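Local structure of octenoyl-coa reductase/carboxylase (Streptomyces sp., 4A0S) at residues H29-A32 with E33-D36; P58-A61 with P62-L66; R129-K132 with P133-V137; V387-L390 with A391-A394; A415-Q418 with G419-V422. The protein is a reductive carboxylase that binds NADP and 2-octenoyl-CoA and probably makes an extender unit for cinnabaramide polyketide biosynthesis. One frame throughout, in Å; residues are numbered along the deposited sequence.

Interaction 1: H29-A32 with E33-D36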
loop_
_atom_site.group_PDB
_atom_site.type_symbol
_atom_site.label_atom_id
_atom_site.label_comp_id
_atom_site.label_asym_id
_atom_site.label_seq_id
_atom_site.Cartn_x
_atom_site.Cartn_y
_atom_site.Cartn_z
ATOM N N HIS A 29 39.332 -14.957 1.632
ATOM C CA HIS A 29 38.447 -16.080 1.385
ATOM C C HIS A 29 38.468 -17.091 2.495
ATOM O O HIS A 29 39.330 -17.065 3.388
ATOM C CB HIS A 29 38.815 -16.766 0.069
ATOM C CG HIS A 29 40.170 -17.395 0.081
ATOM N ND1 HIS A 29 41.326 -16.666 -0.108
ATOM C CD2 HIS A 29 40.554 -18.682 0.262
ATOM C CE1 HIS A 29 42.366 -17.481 -0.042
ATOM N NE2 HIS A 29 41.926 -18.709 0.177
ATOM N N LEU A 30 37.497 -17.987 2.418
ATOM C CA LEU A 30 37.452 -19.141 3.285
ATOM C C LEU A 30 37.748 -20.364 2.448
ATOM O O LEU A 30 37.657 -20.329 1.206
ATOM C CB LEU A 30 36.080 -19.254 3.925
ATOM C CG LEU A 30 35.631 -18.014 4.702
ATOM C CD1 LEU A 30 34.157 -18.156 4.956
ATOM C CD2 LEU A 30 36.415 -17.849 5.995
ATOM N N ARG A 31 38.088 -21.443 3.141
ATOM C CA ARG A 31 38.425 -22.700 2.522
ATOM C C ARG A 31 37.390 -23.722 2.956
ATOM O O ARG A 31 37.069 -23.820 4.136
ATOM C CB ARG A 31 39.825 -23.136 2.963
ATOM C CG ARG A 31 40.952 -22.205 2.504
ATOM C CD ARG A 31 41.242 -22.339 1.010
ATOM N NE ARG A 31 41.733 -23.679 0.669
ATOM C CZ ARG A 31 41.479 -24.311 -0.476
ATOM N NH1 ARG A 31 40.735 -23.736 -1.411
ATOM N NH2 ARG A 31 41.967 -25.530 -0.683
ATOM N N ALA A 32 36.848 -24.466 1.995
ATOM C CA ALA A 32 35.816 -25.465 2.272
ATOM C C ALA A 32 36.250 -26.465 3.334
ATOM O O ALA A 32 35.431 -26.896 4.154
ATOM C CB ALA A 32 35.416 -26.191 0.992
ATOM N N GLU A 33 37.531 -26.819 3.305
ATOM C CA GLU A 33 38.119 -27.767 4.250
ATOM C C GLU A 33 38.000 -27.299 5.694
ATOM O O GLU A 33 38.038 -28.122 6.607
ATOM C CB GLU A 33 39.583 -28.037 3.904
ATOM C CG GLU A 33 40.418 -26.768 3.647
ATOM C CD GLU A 33 41.858 -27.067 3.248
ATOM O OE1 GLU A 33 42.500 -27.915 3.904
ATOM O OE2 GLU A 33 42.352 -26.437 2.285
ATOM N N ASP A 34 37.823 -25.991 5.895
ATOM C CA ASP A 34 37.784 -25.414 7.255
ATOM C C ASP A 34 36.386 -25.283 7.858
ATOM O O ASP A 34 36.237 -24.795 8.984
ATOM C CB ASP A 34 38.450 -24.034 7.277
ATOM C CG ASP A 34 39.916 -24.075 6.873
ATOM O OD1 ASP A 34 40.554 -25.150 7.009
ATOM O OD2 ASP A 34 40.429 -23.022 6.417
ATOM N N ALA A 35 35.367 -25.723 7.134
ATOM C CA ALA A 35 33.993 -25.441 7.532
ATOM C C ALA A 35 33.647 -25.890 8.959
ATOM O O ALA A 35 32.880 -25.220 9.649
ATOM C CB ALA A 35 33.014 -26.006 6.520
ATOM N N ASP A 36 34.239 -26.993 9.406
ATOM C CA ASP A 36 33.924 -27.556 10.730
ATOM C C ASP A 36 34.953 -27.228 11.802
ATOM O O ASP A 36 34.910 -27.801 12.881
ATOM C CB ASP A 36 33.754 -29.082 10.653
ATOM C CG ASP A 36 32.746 -29.506 9.600
ATOM O OD1 ASP A 36 31.614 -28.954 9.578
ATOM O OD2 ASP A 36 33.097 -30.390 8.785
HETATM O O HOH W 1 38.813 -21.101 5.720
#
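Arg31 and Glu33 form a salt bridge two residues apart in the chain. NH2 of Arg31 lies 3.1 Å from OE2 of Glu33. A second, weak bond runs from NE of Arg31 to the same oxygen at 3.3 Å. Two N-H groups of the guanidinium therefore share one carboxylate oxygen, which sits at the guanidinium edge. The guanidinium and carboxylate planes are 73° apart, and OE2 is met on its anti side. The Arg31 chain is bent at chi2 and chi3 (-73° and -64°), and this curls the guanidinium back to Glu33. The aliphatic parts also meet, with CB of Arg31 3.7 Å from CG of Glu33.

The backbone turns sharply here. Strand 24-31 ends and the chain enters a short 3-10 segment, in which the amide N of Asp34 bonds to O of Arg31 at 2.9 Å. The next such bond runs from N of Ala35 to O of Ala32 at 3.2 Å.

A water spans the turn. It donates to OD2 of Asp34 at 2.6 Å and accepts from the backbone N of Arg31 at 2.7 Å. The same OD2 makes a salt bridge with Arg51, on the neighbouring strand 51-52. Asp34 thus joins the turn to that strand directly and reaches Arg31, at the end of strand 24-31, through the water. Ala32 and Leu30 also pack on Phe90 of helix 89-97.

Interaction 2: P58-A61 with P62-L66; sequences PELA and PDEVL
The carboxylate of Glu64 is the flat group of this contact, and Ala61 meets it from above its plane. The backbone N of Ala61 donates to OE1 of Glu64 at 2.9 Å, nearly straight at 167° and 55° out of the carboxylate plane. CB of Ala61 lies over the same carboxylate face, 3.3 Å from CD of Glu64. CG of Glu64 stands anti to the carbonyl carbon (chi1 -81°) and the chain runs on extended, which brings OE1 back to the N-H three residues earlier. The other oxygen, OE2, makes a salt bridge with Arg105, whose guanidinium also bonds to O of Glu59.

Residues Ala61 to Glu64 make a type I beta turn that leads into strand 64-73 of the GroES-like domain. The turn is closed by N of Glu64 bonding to O of Ala61 at 3.1 Å. A leucine in place of Glu64 would probably leave the Ala61 N-H without its acceptor and Arg105 without this charged mate.

Leu60 and Leu66 flank the turn and make an apolar contact, with CD1 of Leu60 3.9 Å from CB of Leu66. Val178 of strand 176-180 touches both. Pro62 packs on Gly127 of the second subunit.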
loop_
_atom_site.group_PDB
_atom_site.type_symbol
_atom_site.label_atom_id
_atom_site.label_comp_id
_atom_site.label_asym_id
_atom_site.label_seq_id
_atom_site.Cartn_x
_atom_site.Cartn_y
_atom_site.Cartn_z
ATOM N N PRO A 58 37.533 -16.306 -12.155
ATOM C CA PRO A 58 36.524 -17.081 -12.883
ATOM C C PRO A 58 36.225 -16.478 -14.239
ATOM O O PRO A 58 36.593 -15.329 -14.507
ATOM C CB PRO A 58 35.287 -16.961 -11.991
ATOM C CG PRO A 58 35.428 -15.625 -11.369
ATOM C CD PRO A 58 36.910 -15.465 -11.114
ATOM N N GLU A 59 35.583 -17.266 -15.087
ATOM C CA GLU A 59 35.072 -16.782 -16.341
ATOM C C GLU A 59 33.834 -15.927 -16.071
ATOM O O GLU A 59 32.987 -16.249 -15.215
ATOM C CB GLU A 59 34.755 -17.951 -17.251
ATOM C CG GLU A 59 34.187 -17.594 -18.608
ATOM C CD GLU A 59 33.774 -18.826 -19.400
ATOM O OE1 GLU A 59 33.686 -19.929 -18.812
ATOM O OE2 GLU A 59 33.534 -18.685 -20.619
ATOM N N LEU A 60 33.770 -14.815 -16.783
ATOM C CA LEU A 60 32.684 -13.869 -16.629
ATOM C C LEU A 60 31.439 -14.329 -17.393
ATOM O O LEU A 60 31.505 -14.658 -18.565
ATOM C CB LEU A 60 33.159 -12.529 -17.164
ATOM C CG LEU A 60 32.629 -11.257 -16.536
ATOM C CD1 LEU A 60 32.880 -11.246 -15.016
ATOM C CD2 LEU A 60 33.324 -10.130 -17.246
ATOM N N ALA A 61 30.304 -14.361 -16.714
ATOM C CA ALA A 61 29.026 -14.700 -17.345
ATOM C C ALA A 61 28.598 -13.523 -18.194
ATOM O O ALA A 61 29.108 -12.429 -18.015
ATOM C CB ALA A 61 27.975 -14.996 -16.277
ATOM N N PRO A 62 27.645 -13.729 -19.117
ATOM C CA PRO A 62 27.355 -12.613 -20.019
ATOM C C PRO A 62 26.674 -11.419 -19.351
ATOM O O PRO A 62 26.715 -10.311 -19.890
ATOM C CB PRO A 62 26.432 -13.229 -21.076
ATOM C CG PRO A 62 25.898 -14.474 -20.437
ATOM C CD PRO A 62 26.956 -14.964 -19.517
ATOM N N ASP A 63 26.067 -11.640 -18.191
ATOM C CA ASP A 63 25.331 -10.580 -17.518
ATOM C C ASP A 63 26.190 -10.049 -16.365
ATOM O O ASP A 63 25.720 -9.292 -15.523
ATOM C CB ASP A 63 24.028 -11.128 -16.968
ATOM C CG ASP A 63 24.254 -12.187 -15.902
ATOM O OD1 ASP A 63 25.290 -12.903 -15.961
ATOM O OD2 ASP A 63 23.408 -12.300 -14.985
ATOM N N GLU A 64 27.455 -10.443 -16.347
ATOM C CA GLU A 64 28.316 -10.082 -15.231
ATOM C C GLU A 64 29.350 -9.051 -15.589
ATOM O O GLU A 64 29.667 -8.846 -16.753
ATOM C CB GLU A 64 29.017 -11.310 -14.691
ATOM C CG GLU A 64 28.161 -12.129 -13.762
ATOM C CD GLU A 64 28.785 -13.475 -13.465
ATOM O OE1 GLU A 64 29.911 -13.740 -13.936
ATOM O OE2 GLU A 64 28.148 -14.289 -12.767
ATOM N N VAL A 65 29.908 -8.436 -14.554
ATOM C CA VAL A 65 30.907 -7.415 -14.720
ATOM C C VAL A 65 32.036 -7.744 -13.779
ATOM O O VAL A 65 31.804 -8.160 -12.649
ATOM C CB VAL A 65 30.323 -6.029 -14.392
ATOM C CG1 VAL A 65 31.379 -4.995 -14.452
ATOM C CG2 VAL A 65 29.194 -5.682 -15.383
ATOM N N LEU A 66 33.261 -7.614 -14.281
ATOM C CA LEU A 66 34.410 -7.827 -13.441
ATOM C C LEU A 66 34.786 -6.456 -12.973
ATOM O O LEU A 66 35.017 -5.570 -13.781
ATOM C CB LEU A 66 35.543 -8.456 -14.224
ATOM C CG LEU A 66 36.799 -8.747 -13.413
ATOM C CD1 LEU A 66 36.548 -9.797 -12.307
ATOM C CD2 LEU A 66 37.819 -9.228 -14.422
#

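Interaction 3: R129-K132 with P133-V137; sequences RRWK and PGDHV
A type II beta turn from Lys132 to Asp135 leads the chain into strand 136-139 of the GroES-like domain. N of Asp135 closes it on O of Lys132 at 3.1 Å. Gly134 takes backbone angles (phi 101°) at which a side chain would jam against the preceding carbonyl oxygen.

Asp135 then reaches back across the turn to Lys132 with both oxygens. OD2 accepts the backbone N-H of Lys132 at 2.8 Å, from above the carboxylate plane. OD1 uses its syn lone pair for NZ of Lys132, a salt bridge of 3.2 Å. CG of Lys132 lies between its backbone N and carbonyl carbon, next to the carboxylate, and a bend at chi4 (-70°) turns NZ to OD1. An alanine in place of Asp135 would probably leave the Lys132 N-H and ammonium without these acceptors.

The Trp131 ring lies beside the same carboxylate. OD2 of Asp135 sits at the ring edge, 3.4 Å from CE3 of Trp131. CZ3 of Trp131 meets CG1 of Val137 at 3.4 Å.

Strand 184-186 lies against Trp131 and Val137 through Leu184. On strand 117-124, Val121 touches Asp135 and Val137. Pro133 packs on helix 13-18, and Arg130 forms a salt bridge with Asp145 of the second subunit.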
loop_
_atom_site.group_PDB
_atom_site.type_symbol
_atom_site.label_atom_id
_atom_site.label_comp_id
_atom_site.label_asym_id
_atom_site.label_seq_id
_atom_site.Cartn_x
_atom_site.Cartn_y
_atom_site.Cartn_z
ATOM N N ARG A 129 24.778 -4.102 -20.368
ATOM C CA ARG A 129 24.513 -2.833 -20.999
ATOM C C ARG A 129 25.168 -1.694 -20.262
ATOM O O ARG A 129 25.317 -1.735 -19.043
ATOM C CB ARG A 129 23.011 -2.598 -21.064
ATOM C CG ARG A 129 22.380 -3.551 -22.048
ATOM C CD ARG A 129 20.910 -3.378 -22.151
ATOM N NE ARG A 129 20.204 -4.025 -21.061
ATOM C CZ ARG A 129 20.031 -5.340 -20.920
ATOM N NH1 ARG A 129 20.546 -6.217 -21.786
ATOM N NH2 ARG A 129 19.353 -5.785 -19.877
ATOM N N ARG A 130 25.581 -0.698 -21.040
ATOM C CA ARG A 130 25.905 0.641 -20.556
ATOM C C ARG A 130 27.218 0.735 -19.801
ATOM O O ARG A 130 28.031 1.612 -20.104
ATOM C CB ARG A 130 24.741 1.256 -19.768
ATOM C CG ARG A 130 23.496 1.502 -20.606
ATOM C CD ARG A 130 22.390 2.103 -19.739
ATOM N NE ARG A 130 21.864 1.152 -18.757
ATOM C CZ ARG A 130 20.973 0.197 -19.025
ATOM N NH1 ARG A 130 20.501 0.045 -20.255
ATOM N NH2 ARG A 130 20.554 -0.612 -18.060
ATOM N N TRP A 131 27.446 -0.141 -18.832
ATOM C CA TRP A 131 28.728 -0.130 -18.124
ATOM C C TRP A 131 29.870 -0.376 -19.068
ATOM O O TRP A 131 29.760 -1.122 -20.041
ATOM C CB TRP A 131 28.790 -1.185 -17.024
ATOM C CG TRP A 131 27.759 -0.963 -16.032
ATOM C CD1 TRP A 131 26.647 -1.715 -15.836
ATOM C CD2 TRP A 131 27.685 0.125 -15.120
ATOM N NE1 TRP A 131 25.887 -1.177 -14.835
ATOM C CE2 TRP A 131 26.503 -0.046 -14.372
ATOM C CE3 TRP A 131 28.513 1.218 -14.842
ATOM C CZ2 TRP A 131 26.119 0.843 -13.364
ATOM C CZ3 TRP A 131 28.128 2.110 -13.845
ATOM C CH2 TRP A 131 26.950 1.919 -13.122
ATOM N N LYS A 132 30.987 0.256 -18.776
ATOM C CA LYS A 132 32.148 0.035 -19.596
ATOM C C LYS A 132 33.377 0.075 -18.696
ATOM O O LYS A 132 33.332 0.657 -17.616
ATOM C CB LYS A 132 32.198 1.085 -20.705
ATOM C CG LYS A 132 32.274 2.493 -20.189
ATOM C CD LYS A 132 32.041 3.473 -21.332
ATOM C CE LYS A 132 32.186 4.901 -20.846
ATOM N NZ LYS A 132 31.052 5.279 -19.947
ATOM N N PRO A 133 34.461 -0.587 -19.115
ATOM C CA PRO A 133 35.685 -0.531 -18.328
ATOM C C PRO A 133 36.082 0.918 -18.016
ATOM O O PRO A 133 36.004 1.782 -18.892
ATOM C CB PRO A 133 36.697 -1.206 -19.248
ATOM C CG PRO A 133 35.862 -2.193 -20.023
ATOM C CD PRO A 133 34.607 -1.454 -20.300
ATOM N N GLY A 134 36.489 1.166 -16.771
ATOM C CA GLY A 134 36.801 2.508 -16.309
ATOM C C GLY A 134 35.702 3.150 -15.474
ATOM O O GLY A 134 35.940 4.107 -14.747
ATOM N N ASP A 135 34.482 2.629 -15.593
ATOM C CA ASP A 135 33.359 3.202 -14.870
ATOM C C ASP A 135 33.528 2.955 -13.396
ATOM O O ASP A 135 33.815 1.821 -12.971
ATOM C CB ASP A 135 32.045 2.572 -15.299
ATOM C CG ASP A 135 31.565 3.086 -16.629
ATOM O OD1 ASP A 135 32.137 4.069 -17.158
ATOM O OD2 ASP A 135 30.601 2.509 -17.145
ATOM N N HIS A 136 33.324 4.024 -12.635
ATOM C CA HIS A 136 33.397 3.967 -11.189
ATOM C C HIS A 136 32.060 3.502 -10.668
ATOM O O HIS A 136 31.019 4.102 -10.955
ATOM C CB HIS A 136 33.744 5.336 -10.625
ATOM C CG HIS A 136 35.182 5.706 -10.813
ATOM N ND1 HIS A 136 35.785 6.718 -10.098
ATOM C CD2 HIS A 136 36.150 5.169 -11.598
ATOM C CE1 HIS A 136 37.052 6.813 -10.461
ATOM N NE2 HIS A 136 37.301 5.879 -11.363
ATOM N N VAL A 137 32.095 2.414 -9.923
ATOM C CA VAL A 137 30.882 1.784 -9.451
ATOM C C VAL A 137 30.938 1.471 -7.975
ATOM O O VAL A 137 32.002 1.374 -7.368
ATOM C CB VAL A 137 30.602 0.458 -10.197
ATOM C CG1 VAL A 137 30.368 0.720 -11.689
ATOM C CG2 VAL A 137 31.739 -0.527 -9.988
#

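Interaction 4: V387-L390 with A391-A394; sequences VYPL and AEAA
Glu392 lays its carboxylate end beside the Pro389 ring. OE2 of Glu392 is 3.3 Å from CG of Pro389, and CD of Glu392 is 3.5 Å from the same carbon. The other oxygen, OE1, sits at the edge of the Tyr388 ring, 3.7 Å from CD2 of Tyr388. The ring and carboxylate planes stand 83° apart. CG of Glu392 lies beside its own backbone N (chi1 -60°), and the extended chain beyond carries the carboxylate back toward Tyr388 and Pro389.

A second, apolar contact joins Leu390 to Ala393, with CD1 of Leu390 3.8 Å from CB of Ala393.

Backbone bonds hold both contacts in place. N of Glu392 bonds to O of Pro389 at 2.8 Å, and N of Ala393 bonds to O of Leu390 at 2.8 Å. These tighten the turn just before the helix, where Glu392 takes the N-cap position.

The turn links strand 384-389 to helix 393-401, the first step of a beta-alpha-beta unit that ends in strand 408-412. Strands 384-389 and 408-412 run parallel, and Tyr388 bonds to Ala410 and Leu412 through its backbone. Leu390 and Ala393 both pack on Val411, while the Tyr388 side chain lies against Ala396 and Val399 of the helix.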
loop_
_atom_site.group_PDB
_atom_site.type_symbol
_atom_site.label_atom_id
_atom_site.label_comp_id
_atom_site.label_asym_id
_atom_site.label_seq_id
_atom_site.Cartn_x
_atom_site.Cartn_y
_atom_site.Cartn_z
ATOM N N VAL A 387 39.503 2.176 8.409
ATOM C CA VAL A 387 39.876 1.614 7.131
ATOM C C VAL A 387 41.031 0.671 7.401
ATOM O O VAL A 387 41.939 1.003 8.149
ATOM C CB VAL A 387 40.318 2.716 6.136
ATOM C CG1 VAL A 387 40.550 2.122 4.760
ATOM C CG2 VAL A 387 39.299 3.847 6.083
ATOM N N TYR A 388 40.972 -0.525 6.831
ATOM C CA TYR A 388 42.062 -1.472 6.919
ATOM C C TYR A 388 42.457 -1.825 5.512
ATOM O O TYR A 388 41.588 -1.884 4.634
ATOM C CB TYR A 388 41.601 -2.747 7.619
ATOM C CG TYR A 388 41.410 -2.582 9.083
ATOM C CD1 TYR A 388 40.256 -1.989 9.593
ATOM C CD2 TYR A 388 42.392 -3.008 9.978
ATOM C CE1 TYR A 388 40.087 -1.817 10.951
ATOM C CE2 TYR A 388 42.233 -2.851 11.337
ATOM C CZ TYR A 388 41.082 -2.257 11.819
ATOM O OH TYR A 388 40.924 -2.107 13.170
ATOM N N PRO A 389 43.752 -2.073 5.284
ATOM C CA PRO A 389 44.118 -2.649 4.010
ATOM C C PRO A 389 43.588 -4.069 3.927
ATOM O O PRO A 389 43.315 -4.714 4.964
ATOM C CB PRO A 389 45.639 -2.689 4.074
ATOM C CG PRO A 389 45.945 -2.814 5.522
ATOM C CD PRO A 389 44.920 -1.954 6.189
ATOM N N LEU A 390 43.443 -4.551 2.699
ATOM C CA LEU A 390 43.067 -5.938 2.489
ATOM C C LEU A 390 43.972 -6.877 3.298
ATOM O O LEU A 390 43.488 -7.855 3.870
ATOM C CB LEU A 390 43.077 -6.291 0.995
ATOM C CG LEU A 390 42.431 -7.651 0.690
ATOM C CD1 LEU A 390 41.005 -7.783 1.266
ATOM C CD2 LEU A 390 42.456 -7.912 -0.786
ATOM N N ALA A 391 45.268 -6.563 3.342
ATOM C CA ALA A 391 46.254 -7.317 4.137
ATOM C C ALA A 391 45.746 -7.591 5.549
ATOM O O ALA A 391 46.020 -8.646 6.130
ATOM C CB ALA A 391 47.560 -6.544 4.212
ATOM N N GLU A 392 44.994 -6.636 6.088
ATOM C CA GLU A 392 44.513 -6.737 7.449
ATOM C C GLU A 392 43.012 -6.925 7.526
ATOM O O GLU A 392 42.412 -6.599 8.537
ATOM C CB GLU A 392 44.918 -5.485 8.226
ATOM C CG GLU A 392 46.422 -5.281 8.281
ATOM C CD GLU A 392 46.793 -3.891 8.781
ATOM O OE1 GLU A 392 46.093 -3.381 9.683
ATOM O OE2 GLU A 392 47.762 -3.304 8.245
ATOM N N ALA A 393 42.409 -7.442 6.454
ATOM C CA ALA A 393 40.955 -7.630 6.407
ATOM C C ALA A 393 40.466 -8.604 7.469
ATOM O O ALA A 393 39.374 -8.444 8.010
ATOM C CB ALA A 393 40.512 -8.080 5.019
ATOM N N ALA A 394 41.290 -9.600 7.798
ATOM C CA ALA A 394 40.941 -10.529 8.888
ATOM C C ALA A 394 40.725 -9.785 10.225
ATOM O O ALA A 394 39.760 -10.030 10.947
ATOM C CB ALA A 394 42.001 -11.604 9.029
#

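Interaction 5: A415-Q418 with G419-V422; sequences APEQ and GLGV
One water links the backbones of Leu420 and Glu417. It accepts from N of Leu420 at 2.7 Å. It can donate to O of Glu417 at 2.8 Å, though other acceptors compete for its protons. No direct hydrogen bond joins the two segments, so in polar terms this water bridges the bend.

The Leu420 side chain folds back over the same stretch. CD1 of Leu420 is 3.4 Å from O of Glu417 and 3.6 Å from CG of Glu417. The two side chains cross at about a right angle. The other methyl, CD2 of Leu420, lies 3.8 Å from OE2 of Glu417, so the two methyls of Leu420 reach CG and OE2 of Glu417. CG of Glu417 lies between its backbone N and carbonyl carbon (chi1 65°), which keeps its methylene next to Leu420. CD1 of Leu420 also reaches the ring of Pro416, 3.6 Å from its CD.

Gly419 sits at the bend with positive phi (87°). A CB there would clash with O of Gln418.

This is a surface loop after strand 408-412 and before helix 425-431. Ala415 pairs through its backbone with Met70 of strand 64-73. Helix 193-197 meets the bend: Glu194 accepts a hydrogen bond from N of Gly419, and Trp193 bonds to the Leu420 backbone and packs on its side chain. Lys187 bonds to O of Gly421.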
loop_
_atom_site.group_PDB
_atom_site.type_symbol
_atom_site.label_atom_id
_atom_site.label_comp_id
_atom_site.label_asym_id
_atom_site.label_seq_id
_atom_site.Cartn_x
_atom_site.Cartn_y
_atom_site.Cartn_z
ATOM N N ALA A 415 42.766 -0.331 -3.844
ATOM C CA ALA A 415 43.186 1.048 -3.540
ATOM C C ALA A 415 44.429 1.007 -2.642
ATOM O O ALA A 415 44.382 0.419 -1.567
ATOM C CB ALA A 415 42.072 1.822 -2.874
ATOM N N PRO A 416 45.551 1.596 -3.109
ATOM C CA PRO A 416 46.817 1.466 -2.383
ATOM C C PRO A 416 46.886 2.356 -1.145
ATOM O O PRO A 416 47.766 2.201 -0.302
ATOM C CB PRO A 416 47.873 1.882 -3.428
ATOM C CG PRO A 416 47.156 2.802 -4.346
ATOM C CD PRO A 416 45.716 2.309 -4.394
ATOM N N GLU A 417 45.976 3.302 -1.044
ATOM C CA GLU A 417 45.988 4.210 0.089
ATOM C C GLU A 417 44.617 4.829 0.238
ATOM O O GLU A 417 43.815 4.806 -0.698
ATOM C CB GLU A 417 47.069 5.292 -0.102
ATOM C CG GLU A 417 46.801 6.231 -1.274
ATOM C CD GLU A 417 48.075 6.687 -1.982
ATOM O OE1 GLU A 417 49.140 6.708 -1.353
ATOM O OE2 GLU A 417 48.005 7.011 -3.184
ATOM N N GLN A 418 44.356 5.386 1.411
ATOM C CA GLN A 418 43.117 6.083 1.672
ATOM C C GLN A 418 42.994 7.368 0.871
ATOM O O GLN A 418 43.993 7.911 0.409
ATOM C CB GLN A 418 43.045 6.436 3.147
ATOM C CG GLN A 418 42.597 5.315 4.033
ATOM C CD GLN A 418 42.166 5.856 5.371
ATOM O OE1 GLN A 418 41.106 6.468 5.494
ATOM N NE2 GLN A 418 43.000 5.663 6.376
ATOM N N GLY A 419 41.756 7.834 0.719
ATOM C CA GLY A 419 41.475 9.145 0.183
ATOM C C GLY A 419 41.370 9.222 -1.324
ATOM O O GLY A 419 41.171 10.305 -1.871
ATOM N N LEU A 420 41.525 8.091 -2.003
ATOM C CA LEU A 420 41.520 8.075 -3.451
ATOM C C LEU A 420 40.109 7.927 -3.994
ATOM O O LEU A 420 39.203 7.500 -3.281
ATOM C CB LEU A 420 42.372 6.931 -3.979
ATOM C CG LEU A 420 43.829 6.940 -3.514
ATOM C CD1 LEU A 420 44.516 5.659 -3.933
ATOM C CD2 LEU A 420 44.543 8.164 -4.080
ATOM N N GLY A 421 39.952 8.273 -5.266
ATOM C CA GLY A 421 38.725 8.002 -5.996
ATOM C C GLY A 421 37.674 9.084 -5.937
ATOM O O GLY A 421 36.576 8.897 -6.449
ATOM N N VAL A 422 38.001 10.225 -5.330
ATOM C CA VAL A 422 37.090 11.350 -5.384
ATOM C C VAL A 422 37.225 11.922 -6.773
ATOM O O VAL A 422 38.291 12.392 -7.154
ATOM C CB VAL A 422 37.395 12.417 -4.345
ATOM C CG1 VAL A 422 36.424 13.591 -4.521
ATOM C CG2 VAL A 422 37.312 11.823 -2.949
HETATM O O HOH W 2 41.166 5.420 -1.536
#

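Interactions 2, 3 and 4 reach one mixed sheet through strands 64-73, 136-139 and 384-389. Interactions 2 and 3 lie side by side, with centres about 13 Å apart, and both touch the second subunit. Interactions 4 and 5 touch directly: CG2 of Val387 packs against OE1 of Gln418 at 3.2 Å. Interaction 5 also approaches interaction 3, nearest atoms about 4 Å apart. Interaction 1 stands apart on another sheet, its nearest atoms about 7 Å from those of interaction 4. Its Ala35 side chain is about 6 Å from the bound octanoyl-CoA. In interaction 4, the Tyr388 side chain is about 12 Å from the bound NADP.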